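Local coordinates for protein EreC (Klebsiella pneumoniae, PDB 6XCQ) that probably hydrolyses the macrolactone ester of erythromycin and related macrolides, thereby conferring resistance to these antibiotics, at residues V153-P158 and I301-H306; M292-P297 and A331-E336. The protein carries 1 engineered substitution. One frame throughout, in Å; residues are numbered along the deposited sequence. Where two conformers were deposited one is given.

Contact 1 (V153-P158 and I301-H306); sequences VGIDLP and IILLAH
In the parallel part of the mixed beta sheet of this erythromycin esterase-family protein, V153 and I155 meet I301 and L303 across an intervening strand, an example of how next-but-one strands in a sheet can touch through side chains. Strand 94-97 lies between the two and takes the backbone hydrogen bonds of V153 and I155, while I301 bonds to R61 on its other flank. The CA atoms of I155 and L303 are accordingly 8.5 Å apart, and the gap is bridged by long aliphatic groups on one face of the sheet. I301 extends its chain, with CG1 anti to the backbone N (chi1 -173°), so that CD1 ends 4.2 Å from CB of V153, a residue modelled in two conformers. Two residues further along each segment, the CD2 branch of L303 faces the fork of I155, 4.2 Å from its CD1 and 4.3 Å from its CG2. Helix 279-295 lies over this face, with M292 against V153 and V289 against I155.

Beyond the hydrophobic layer both segments leave the sheet at the C-terminal ends of the parallel strands and turn polar. D156 is held by a salt bridge to R281 of the same helix. H306 serves as the N-cap of helix 307-310, its ND1 bound to the backbone N of N308, its NE2 bound to Q409, and its ring edge-to-face with H70. In segment 153-158, the carboxylate of D156 reaches the backbone of the following residue, where OD1 takes a weak, bent hydrogen bond of 2.7 Å from the N of L157.

Contact 2 (M292-P297 and A331-E336); sequences MVRANP and AEREEE
Over one face of the R333 guanidinium stands the carboxylate of E335, with OE2 3.7 Å above the plane, while V293 CG1 and the R294 guanidinium approach obliquely. E335 OE1 is 3.2 Å from R333 NH2, a salt bridge of charge alone, since it lies well out of the guanidinium plane. The same OE1 also sits over a face of the R294 guanidinium, though at 4.3 Å from NH1 it is beyond a salt bridge. The two arginine side chains run antiparallel alongside one another, their guanidinium planes 72° apart, bringing R294 NH2 to 3.6 Å from R333 NH1. D290, one helical turn before R294, probably offsets this like-charge approach: its OD1 pairs with R333 and its OD2 with R294. Bends at chi2 (-147°) and chi3 (-40°) carry the R294 guanidinium to the carboxylate of D290. D337 holds R333 NE. Beneath the charges, V293 CG1 packs 3.4 Å from R333 NH2, and both side chains rest on I62 of the neighbouring strand. The result is a salt-bridge network fastening a type I beta turn, closed by E336 N to R333 O at 2.9 Å, to the C-terminal turn of helix 279-295.

From the N terminus, the chain reaches the edge strand 151-154, makes a long, largely helical excursion, and returns along helix 279-295 to strand 301-304, where contact 1 closes a loop of 142 intervening residues. Contact 2 opens on that same helix before the closure and ends 33 residues later, just ahead of strand 338-345, so the two loops cross rather than nest. Helix 279-295 is the common element: its last turns pack on the side chains of contact 1, with I301 CG2 4.2 Å from V293 CG2. Together the contacts tie the edge of the sheet, an interior strand and the covering helix to the turn leading into strand 338-345.

Contact 1 (V153-P158 and I301-H306)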
loop_
_atom_site.group_PDB
_atom_site.type_symbol
_atom_site.label_atom_id
_atom_site.label_comp_id
_atom_site.label_asym_id
_atom_site.label_seq_id
_atom_site.Cartn_x
_atom_site.Cartn_y
_atom_site.Cartn_z
ATOM N N VAL A 153 -3.465 -9.448 -3.160
ATOM C CA VAL A 153 -3.186 -9.515 -1.727
ATOM C C VAL A 153 -3.385 -8.125 -1.132
ATOM O O VAL A 153 -2.839 -7.149 -1.653
ATOM C CB VAL A 153 -1.746 -10.000 -1.461
ATOM C CG1 VAL A 153 -1.443 -10.011 0.038
ATOM C CG2 VAL A 153 -1.510 -11.383 -2.086
ATOM N N GLY A 154 -4.152 -8.029 -0.046
ATOM C CA GLY A 154 -4.211 -6.786 0.689
ATOM C C GLY A 154 -3.136 -6.851 1.749
ATOM O O GLY A 154 -3.176 -7.734 2.612
ATOM N N ILE A 155 -2.130 -5.979 1.680
ATOM C CA ILE A 155 -1.036 -6.053 2.636
ATOM C C ILE A 155 -1.242 -5.112 3.808
ATOM O O ILE A 155 -0.369 -5.015 4.681
ATOM C CB ILE A 155 0.325 -5.770 1.968
ATOM C CG1 ILE A 155 0.395 -4.323 1.500
ATOM C CG2 ILE A 155 0.589 -6.735 0.815
ATOM C CD1 ILE A 155 1.764 -3.900 1.015
ATOM N N ASP A 156 -2.370 -4.418 3.861
ATOM C CA ASP A 156 -2.575 -3.302 4.771
ATOM C C ASP A 156 -3.623 -3.652 5.815
ATOM O O ASP A 156 -4.283 -4.687 5.746
ATOM C CB ASP A 156 -3.039 -2.067 3.991
ATOM C CG ASP A 156 -2.663 -0.749 4.659
ATOM O OD1 ASP A 156 -2.228 -0.735 5.835
ATOM O OD2 ASP A 156 -2.813 0.287 3.977
ATOM N N LEU A 157 -3.791 -2.741 6.768
ATOM C CA LEU A 157 -5.034 -2.643 7.528
ATOM C C LEU A 157 -6.174 -2.322 6.571
ATOM O O LEU A 157 -5.912 -1.902 5.434
ATOM C CB LEU A 157 -4.910 -1.549 8.585
ATOM C CG LEU A 157 -3.661 -1.680 9.447
ATOM C CD1 LEU A 157 -3.464 -0.427 10.272
ATOM C CD2 LEU A 157 -3.792 -2.914 10.343
ATOM N N PRO A 158 -7.441 -2.484 6.968
ATOM C CA PRO A 158 -8.515 -1.883 6.171
ATOM C C PRO A 158 -8.206 -0.411 5.951
ATOM O O PRO A 158 -7.962 0.328 6.917
ATOM C CB PRO A 158 -9.770 -2.106 7.035
ATOM C CG PRO A 158 -9.255 -2.341 8.398
ATOM C CD PRO A 158 -7.974 -3.107 8.193
ATOM N N ILE A 301 5.882 -11.114 -5.682
ATOM C CA ILE A 301 4.812 -10.149 -5.475
ATOM C C ILE A 301 5.271 -8.753 -5.903
ATOM O O ILE A 301 6.418 -8.355 -5.672
ATOM C CB ILE A 301 4.326 -10.169 -4.007
ATOM C CG1 ILE A 301 3.092 -9.268 -3.847
ATOM C CG2 ILE A 301 5.444 -9.821 -3.040
ATOM C CD1 ILE A 301 2.289 -9.569 -2.595
ATOM N N ILE A 302 4.369 -8.028 -6.556
ATOM C CA ILE A 302 4.562 -6.628 -6.929
ATOM C C ILE A 302 3.780 -5.799 -5.919
ATOM O O ILE A 302 2.562 -5.970 -5.794
ATOM C CB ILE A 302 4.058 -6.362 -8.357
ATOM C CG1 ILE A 302 4.650 -7.367 -9.355
ATOM C CG2 ILE A 302 4.318 -4.924 -8.779
ATOM C CD1 ILE A 302 3.932 -7.315 -10.741
ATOM N N LEU A 303 4.452 -4.917 -5.177
ATOM C CA LEU A 303 3.772 -4.114 -4.158
ATOM C C LEU A 303 3.445 -2.747 -4.745
ATOM O O LEU A 303 4.347 -2.037 -5.196
ATOM C CB LEU A 303 4.631 -3.946 -2.902
ATOM C CG LEU A 303 5.125 -5.219 -2.220
ATOM C CD1 LEU A 303 5.932 -4.841 -0.958
ATOM C CD2 LEU A 303 3.927 -6.106 -1.893
ATOM N N LEU A 304 2.164 -2.375 -4.732
ATOM C CA LEU A 304 1.716 -1.081 -5.254
ATOM C C LEU A 304 1.469 -0.193 -4.042
ATOM O O LEU A 304 0.405 -0.238 -3.419
ATOM C CB LEU A 304 0.458 -1.245 -6.115
ATOM C CG LEU A 304 0.528 -2.130 -7.368
ATOM C CD1 LEU A 304 -0.757 -1.985 -8.216
ATOM C CD2 LEU A 304 1.766 -1.793 -8.206
ATOM N N ALA A 305 2.478 0.581 -3.658
ATOM C CA ALA A 305 2.336 1.448 -2.501
ATOM C C ALA A 305 3.026 2.775 -2.795
ATOM O O ALA A 305 3.681 2.938 -3.824
ATOM C CB ALA A 305 2.895 0.780 -1.239
ATOM N N HIS A 306 2.871 3.729 -1.885
ATOM C CA HIS A 306 3.470 5.049 -2.074
ATOM C C HIS A 306 4.996 4.943 -2.005
ATOM O O HIS A 306 5.534 4.036 -1.358
ATOM C CB HIS A 306 2.943 6.005 -0.999
ATOM C CG HIS A 306 3.112 7.461 -1.325
ATOM N ND1 HIS A 306 4.289 8.136 -1.104
ATOM C CD2 HIS A 306 2.244 8.373 -1.830
ATOM C CE1 HIS A 306 4.144 9.404 -1.459
ATOM N NE2 HIS A 306 2.911 9.576 -1.897
#

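Contact 2 (M292-P297 and A331-E336)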
loop_
_atom_site.group_PDB
_atom_site.type_symbol
_atom_site.label_atom_id
_atom_site.label_comp_id
_atom_site.label_asym_id
_atom_site.label_seq_id
_atom_site.Cartn_x
_atom_site.Cartn_y
_atom_site.Cartn_z
ATOM N N MET A 292 3.649 -13.713 4.155
ATOM C CA MET A 292 3.085 -14.297 2.954
ATOM C C MET A 292 4.179 -14.872 2.066
ATOM O O MET A 292 4.034 -15.975 1.530
ATOM C CB MET A 292 2.257 -13.257 2.211
ATOM C CG MET A 292 1.211 -13.874 1.337
ATOM S SD MET A 292 1.313 -13.081 -0.251
ATOM C CE MET A 292 2.955 -13.581 -0.681
ATOM N N VAL A 293 5.301 -14.158 1.927
ATOM C CA VAL A 293 6.359 -14.646 1.053
ATOM C C VAL A 293 6.981 -15.927 1.612
ATOM O O VAL A 293 7.218 -16.887 0.873
ATOM C CB VAL A 293 7.411 -13.546 0.815
ATOM C CG1 VAL A 293 8.755 -14.156 0.510
ATOM C CG2 VAL A 293 6.960 -12.620 -0.332
ATOM N N ARG A 294 7.248 -15.979 2.917
ATOM C CA ARG A 294 7.902 -17.175 3.431
ATOM C C ARG A 294 6.943 -18.353 3.562
ATOM O O ARG A 294 7.392 -19.501 3.515
ATOM C CB ARG A 294 8.585 -16.896 4.767
ATOM C CG ARG A 294 7.777 -16.128 5.756
ATOM C CD ARG A 294 8.683 -15.230 6.608
ATOM N NE ARG A 294 9.934 -15.883 6.980
ATOM C CZ ARG A 294 11.121 -15.284 7.026
ATOM N NH1 ARG A 294 12.198 -15.975 7.383
ATOM N NH2 ARG A 294 11.237 -14.000 6.717
ATOM N N ALA A 295 5.638 -18.097 3.683
ATOM C CA ALA A 295 4.662 -19.181 3.668
ATOM C C ALA A 295 4.514 -19.772 2.275
ATOM O O ALA A 295 4.366 -20.988 2.125
ATOM C CB ALA A 295 3.309 -18.687 4.174
ATOM N N ASN A 296 4.531 -18.932 1.240
ATOM C CA ASN A 296 4.389 -19.428 -0.125
ATOM C C ASN A 296 5.691 -19.181 -0.871
ATOM O O ASN A 296 5.930 -18.060 -1.342
ATOM C CB ASN A 296 3.214 -18.747 -0.835
ATOM C CG ASN A 296 1.942 -18.712 0.018
ATOM O OD1 ASN A 296 1.140 -19.645 -0.005
ATOM N ND2 ASN A 296 1.753 -17.624 0.771
ATOM N N PRO A 297 6.566 -20.183 -1.011
ATOM C CA PRO A 297 7.905 -19.913 -1.564
ATOM C C PRO A 297 7.919 -19.632 -3.051
ATOM O O PRO A 297 8.926 -19.114 -3.549
ATOM C CB PRO A 297 8.689 -21.198 -1.244
ATOM C CG PRO A 297 7.863 -21.917 -0.209
ATOM C CD PRO A 297 6.445 -21.566 -0.527
ATOM N N ALA A 331 13.837 -4.499 3.474
ATOM C CA ALA A 331 15.257 -4.518 3.119
ATOM C C ALA A 331 16.108 -5.293 4.116
ATOM O O ALA A 331 17.262 -5.607 3.799
ATOM C CB ALA A 331 15.802 -3.092 3.000
ATOM N N GLU A 332 15.575 -5.590 5.303
ATOM C CA GLU A 332 16.257 -6.369 6.333
ATOM C C GLU A 332 16.279 -7.865 6.058
ATOM O O GLU A 332 17.032 -8.577 6.730
ATOM C CB GLU A 332 15.587 -6.172 7.691
ATOM C CG GLU A 332 15.738 -4.813 8.308
ATOM C CD GLU A 332 15.541 -4.861 9.807
ATOM O OE1 GLU A 332 16.485 -4.499 10.540
ATOM O OE2 GLU A 332 14.442 -5.267 10.256
ATOM N N ARG A 333 15.444 -8.358 5.143
ATOM C CA ARG A 333 15.337 -9.794 4.900
ATOM C C ARG A 333 16.695 -10.379 4.547
ATOM O O ARG A 333 17.406 -9.841 3.696
ATOM C CB ARG A 333 14.344 -10.062 3.766
ATOM C CG ARG A 333 12.899 -9.969 4.179
ATOM C CD ARG A 333 11.961 -10.013 2.978
ATOM N NE ARG A 333 12.194 -11.174 2.127
ATOM C CZ ARG A 333 11.708 -12.387 2.380
ATOM N NH1 ARG A 333 10.971 -12.588 3.458
ATOM N NH2 ARG A 333 11.951 -13.394 1.558
ATOM N N GLU A 334 17.048 -11.495 5.196
ATOM C CA GLU A 334 18.317 -12.157 4.896
ATOM C C GLU A 334 18.400 -12.592 3.438
ATOM O O GLU A 334 19.502 -12.694 2.883
ATOM C CB GLU A 334 18.513 -13.369 5.810
ATOM N N GLU A 335 17.258 -12.849 2.800
ATOM C CA GLU A 335 17.253 -13.227 1.391
ATOM C C GLU A 335 17.643 -12.085 0.458
ATOM O O GLU A 335 17.917 -12.345 -0.717
ATOM C CB GLU A 335 15.878 -13.759 0.996
ATOM C CG GLU A 335 15.420 -14.962 1.800
ATOM C CD GLU A 335 14.671 -14.584 3.068
ATOM O OE1 GLU A 335 13.747 -15.327 3.450
ATOM O OE2 GLU A 335 15.006 -13.552 3.688
ATOM N N GLU A 336 17.683 -10.842 0.950
ATOM C CA GLU A 336 18.032 -9.666 0.141
ATOM C C GLU A 336 17.310 -9.668 -1.209
ATOM O O GLU A 336 17.892 -9.392 -2.262
ATOM C CB GLU A 336 19.548 -9.573 -0.036
ATOM C CG GLU A 336 20.275 -9.365 1.275
ATOM C CD GLU A 336 21.769 -9.186 1.096
ATOM O OE1 GLU A 336 22.181 -8.683 0.033
ATOM O OE2 GLU A 336 22.532 -9.550 2.019
#